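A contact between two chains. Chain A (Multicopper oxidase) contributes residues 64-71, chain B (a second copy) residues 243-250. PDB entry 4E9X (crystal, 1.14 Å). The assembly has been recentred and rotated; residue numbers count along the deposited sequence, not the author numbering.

Chain A 64-71: VHQKGTWR
Chain B (243-250) ADNPGRFI

Residues 64-71 of chain A form a loop that turns at Gln A66 to Thr A69 and enters a 3-10 segment at Trp A70; they pack against a loop of chain B that becomes a strand at Arg B248. Lys A67 lies opposite Asn B245 (CA to CA 5.8 Å) and Trp A70 opposite Gly B247 (5.5 Å), and the contact buries 459 Å², both sides summed.

Val A64 (phi/psi -78/125) stays out of reach. His A65 (-70/-25, chi1 m) offers its carbonyl: Asn B245 ND2 donates to His A65 O at 2.8 Å, a weak bond with an N-H...O angle of 122°.

Gln A66 (58/50; chi1 and chi2 m) opens a type II turn, closed by Thr A69 N donating to Gln A66 O at 3.0 Å. The same carbonyl oxygen, Gln A66 O, lies at the edge of the Phe B249 ring, 3.9 Å from Phe B249 CZ. Within chain A, Thr A69 OG1 (chi1 p) donates to Gln A66 OE1 at 2.7 Å, tying the two ends of the turn together through their side chains.

Lys A67 (-65/107) starts away from chain B, but its chain (chi1 t, chi2 p, chi3 136°, chi4 m) brings the amine back to a long salt bridge, Lys A67 NZ to Asp B244 OD1 at 3.7 Å; Asp B244 has chi1 p. Gly A68 (73/12) has the positive phi expected at this turn position, and its amide points to chain B: Gly A68 N donates to Asn B245 OD1 at 3.3 Å and 162°. Asn B245 (-139/79; chi1 t, chi2 17°) thus uses both ends of its amide on chain A, ND2 weakly on the carbonyl just before the turn and OD1 on an amide within it.

Thr A69 (-131/35) points away, whereas Trp A70 (-57/-25; chi1 p, chi2 -86°) points toward chain B and has the largest covered area. Gly B247, nearly extended at 174/-165, lies over one face of the indole in a CH-pi contact, with Gly B247 CA 3.6 Å from the five-membered ring centroid and 15° off its normal. An ideal CB on Gly B247 would fall 2.6 Å from Trp A70 CB, a clash. Farther along the indole, Trp A70 CH2 sits over one face of the Arg B248 guanidinium (m, t, m; chi4 -93°), 3.5 Å from Arg B248 NH2. Trp A70 CB meets Phe B249 CZ (chi1 m, chi2 -68°) at 3.4 Å.

A water lies 2.8 Å from Pro B246 O and 3.1 Å from Asn B245 OD1, with more acceptors in reach than it has protons, and its oxygen accepts weakly from Trp A70 N at 3.1 Å. Arg A71 (-69/-6, chi1 m) starts away and adds little.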

# COMPACT_ATOMS: atom_id res chain seq x y z
N VAL A 64 -8.42 -13.59 -16.00
CA VAL A 64 -9.21 -14.19 -17.08
C VAL A 64 -10.66 -14.10 -16.71
O VAL A 64 -11.08 -14.51 -15.61
CB VAL A 64 -8.79 -15.68 -17.26
CG1 VAL A 64 -9.69 -16.42 -18.22
CG2 VAL A 64 -7.33 -15.72 -17.76
N HIS A 65 -11.49 -13.50 -17.56
CA HIS A 65 -12.87 -13.32 -17.11
C HIS A 65 -13.67 -14.60 -16.99
O HIS A 65 -14.66 -14.63 -16.26
CB HIS A 65 -13.59 -12.45 -18.16
CG HIS A 65 -13.13 -11.03 -18.19
ND1 HIS A 65 -13.44 -10.15 -19.23
CD2 HIS A 65 -12.46 -10.34 -17.26
CE1 HIS A 65 -12.94 -8.98 -18.94
NE2 HIS A 65 -12.34 -9.05 -17.76
N GLN A 66 -13.28 -15.63 -17.75
CA GLN A 66 -14.05 -16.87 -17.82
C GLN A 66 -15.47 -16.60 -18.30
O GLN A 66 -16.43 -17.02 -17.71
CB GLN A 66 -14.10 -17.61 -16.46
CG GLN A 66 -12.70 -17.90 -15.93
CD GLN A 66 -11.98 -19.04 -16.68
OE1 GLN A 66 -12.52 -19.69 -17.56
NE2 GLN A 66 -10.72 -19.22 -16.28
N LYS A 67 -15.56 -15.87 -19.40
CA LYS A 67 -16.83 -15.48 -20.01
C LYS A 67 -17.54 -16.73 -20.49
O LYS A 67 -17.12 -17.34 -21.49
CB LYS A 67 -16.59 -14.49 -21.15
CG LYS A 67 -17.77 -13.81 -21.77
CD LYS A 67 -18.74 -13.18 -20.77
CE LYS A 67 -19.20 -11.78 -21.15
NZ LYS A 67 -18.18 -10.75 -20.73
N GLY A 68 -18.59 -17.12 -19.78
CA GLY A 68 -19.38 -18.29 -20.07
C GLY A 68 -18.63 -19.57 -19.72
O GLY A 68 -19.04 -20.66 -20.12
N THR A 69 -17.53 -19.44 -19.02
CA THR A 69 -16.71 -20.61 -18.67
C THR A 69 -16.37 -20.60 -17.17
O THR A 69 -15.27 -21.07 -16.80
CB THR A 69 -15.41 -20.76 -19.48
OG1 THR A 69 -14.58 -19.62 -19.31
CG2 THR A 69 -15.77 -20.78 -20.96
N TRP A 70 -17.32 -20.11 -16.35
CA TRP A 70 -16.97 -19.96 -14.94
C TRP A 70 -16.52 -21.25 -14.25
O TRP A 70 -15.81 -21.21 -13.23
CB TRP A 70 -18.17 -19.36 -14.16
CG TRP A 70 -19.41 -20.24 -14.09
CD1 TRP A 70 -20.39 -20.31 -15.02
CD2 TRP A 70 -19.77 -21.12 -13.04
NE1 TRP A 70 -21.36 -21.22 -14.63
CE2 TRP A 70 -21.00 -21.73 -13.41
CE3 TRP A 70 -19.18 -21.49 -11.81
CZ2 TRP A 70 -21.64 -22.66 -12.59
CZ3 TRP A 70 -19.83 -22.42 -11.00
CH2 TRP A 70 -21.06 -23.00 -11.41
N ARG A 71 -16.92 -22.43 -14.75
CA ARG A 71 -16.52 -23.70 -14.15
C ARG A 71 -15.04 -23.99 -14.34
O ARG A 71 -14.54 -24.98 -13.74
CB ARG A 71 -17.41 -24.87 -14.61
CG ARG A 71 -18.89 -24.66 -14.19
CD ARG A 71 -19.77 -25.80 -14.75
NE ARG A 71 -19.71 -26.94 -13.91
CZ ARG A 71 -20.32 -27.13 -12.73
NH1 ARG A 71 -21.12 -26.19 -12.27
NH2 ARG A 71 -20.17 -28.25 -12.04
N ALA B 243 -22.45 -6.56 -14.42
CA ALA B 243 -22.73 -7.97 -14.17
C ALA B 243 -23.17 -8.69 -15.43
O ALA B 243 -24.36 -9.00 -15.64
CB ALA B 243 -23.77 -8.10 -13.04
N ASP B 244 -22.22 -8.93 -16.31
CA ASP B 244 -22.58 -9.47 -17.64
C ASP B 244 -21.94 -10.84 -17.86
O ASP B 244 -21.82 -11.30 -19.00
CB ASP B 244 -22.15 -8.51 -18.73
CG ASP B 244 -20.66 -8.25 -18.71
OD1 ASP B 244 -19.86 -8.86 -17.97
OD2 ASP B 244 -20.26 -7.37 -19.49
N ASN B 245 -21.59 -11.52 -16.75
CA ASN B 245 -20.88 -12.81 -16.90
C ASN B 245 -21.40 -13.81 -15.90
O ASN B 245 -20.78 -14.02 -14.83
CB ASN B 245 -19.36 -12.55 -16.73
CG ASN B 245 -18.56 -13.81 -16.94
OD1 ASN B 245 -19.05 -14.77 -17.51
ND2 ASN B 245 -17.31 -13.82 -16.47
N PRO B 246 -22.56 -14.43 -16.14
CA PRO B 246 -23.15 -15.28 -15.08
C PRO B 246 -22.26 -16.45 -14.68
O PRO B 246 -21.69 -17.17 -15.51
CB PRO B 246 -24.43 -15.79 -15.74
CG PRO B 246 -24.77 -14.80 -16.82
CD PRO B 246 -23.42 -14.25 -17.31
N GLY B 247 -22.18 -16.64 -13.37
CA GLY B 247 -21.47 -17.72 -12.76
C GLY B 247 -21.47 -17.54 -11.26
O GLY B 247 -22.23 -16.74 -10.76
N ARG B 248 -20.59 -18.27 -10.57
CA ARG B 248 -20.30 -18.00 -9.16
C ARG B 248 -18.82 -17.54 -9.07
O ARG B 248 -17.95 -18.35 -9.36
CB ARG B 248 -20.49 -19.22 -8.30
CG ARG B 248 -21.95 -19.71 -8.23
CD ARG B 248 -22.08 -20.74 -7.13
NE ARG B 248 -21.32 -21.98 -7.36
CZ ARG B 248 -21.85 -23.06 -7.96
NH1 ARG B 248 -23.10 -23.14 -8.43
NH2 ARG B 248 -21.07 -24.10 -8.08
N PHE B 249 -18.63 -16.26 -8.74
CA PHE B 249 -17.30 -15.67 -8.85
C PHE B 249 -16.90 -15.10 -7.50
O PHE B 249 -17.47 -14.10 -7.01
CB PHE B 249 -17.27 -14.57 -9.90
CG PHE B 249 -17.23 -15.15 -11.33
CD1 PHE B 249 -16.08 -15.83 -11.73
CD2 PHE B 249 -18.30 -15.01 -12.22
CE1 PHE B 249 -15.98 -16.35 -13.01
CE2 PHE B 249 -18.19 -15.53 -13.51
CZ PHE B 249 -17.00 -16.17 -13.91
N ILE B 250 -15.91 -15.74 -6.89
CA ILE B 250 -15.47 -15.24 -5.57
C ILE B 250 -14.87 -13.85 -5.68
O ILE B 250 -14.41 -13.40 -6.72
CB ILE B 250 -14.51 -16.26 -4.97
CG1 ILE B 250 -14.21 -16.15 -3.48
CG2 ILE B 250 -13.21 -16.30 -5.75
CD1 ILE B 250 -13.43 -17.36 -3.02
O HOH W 1 -19.26 -17.72 -16.70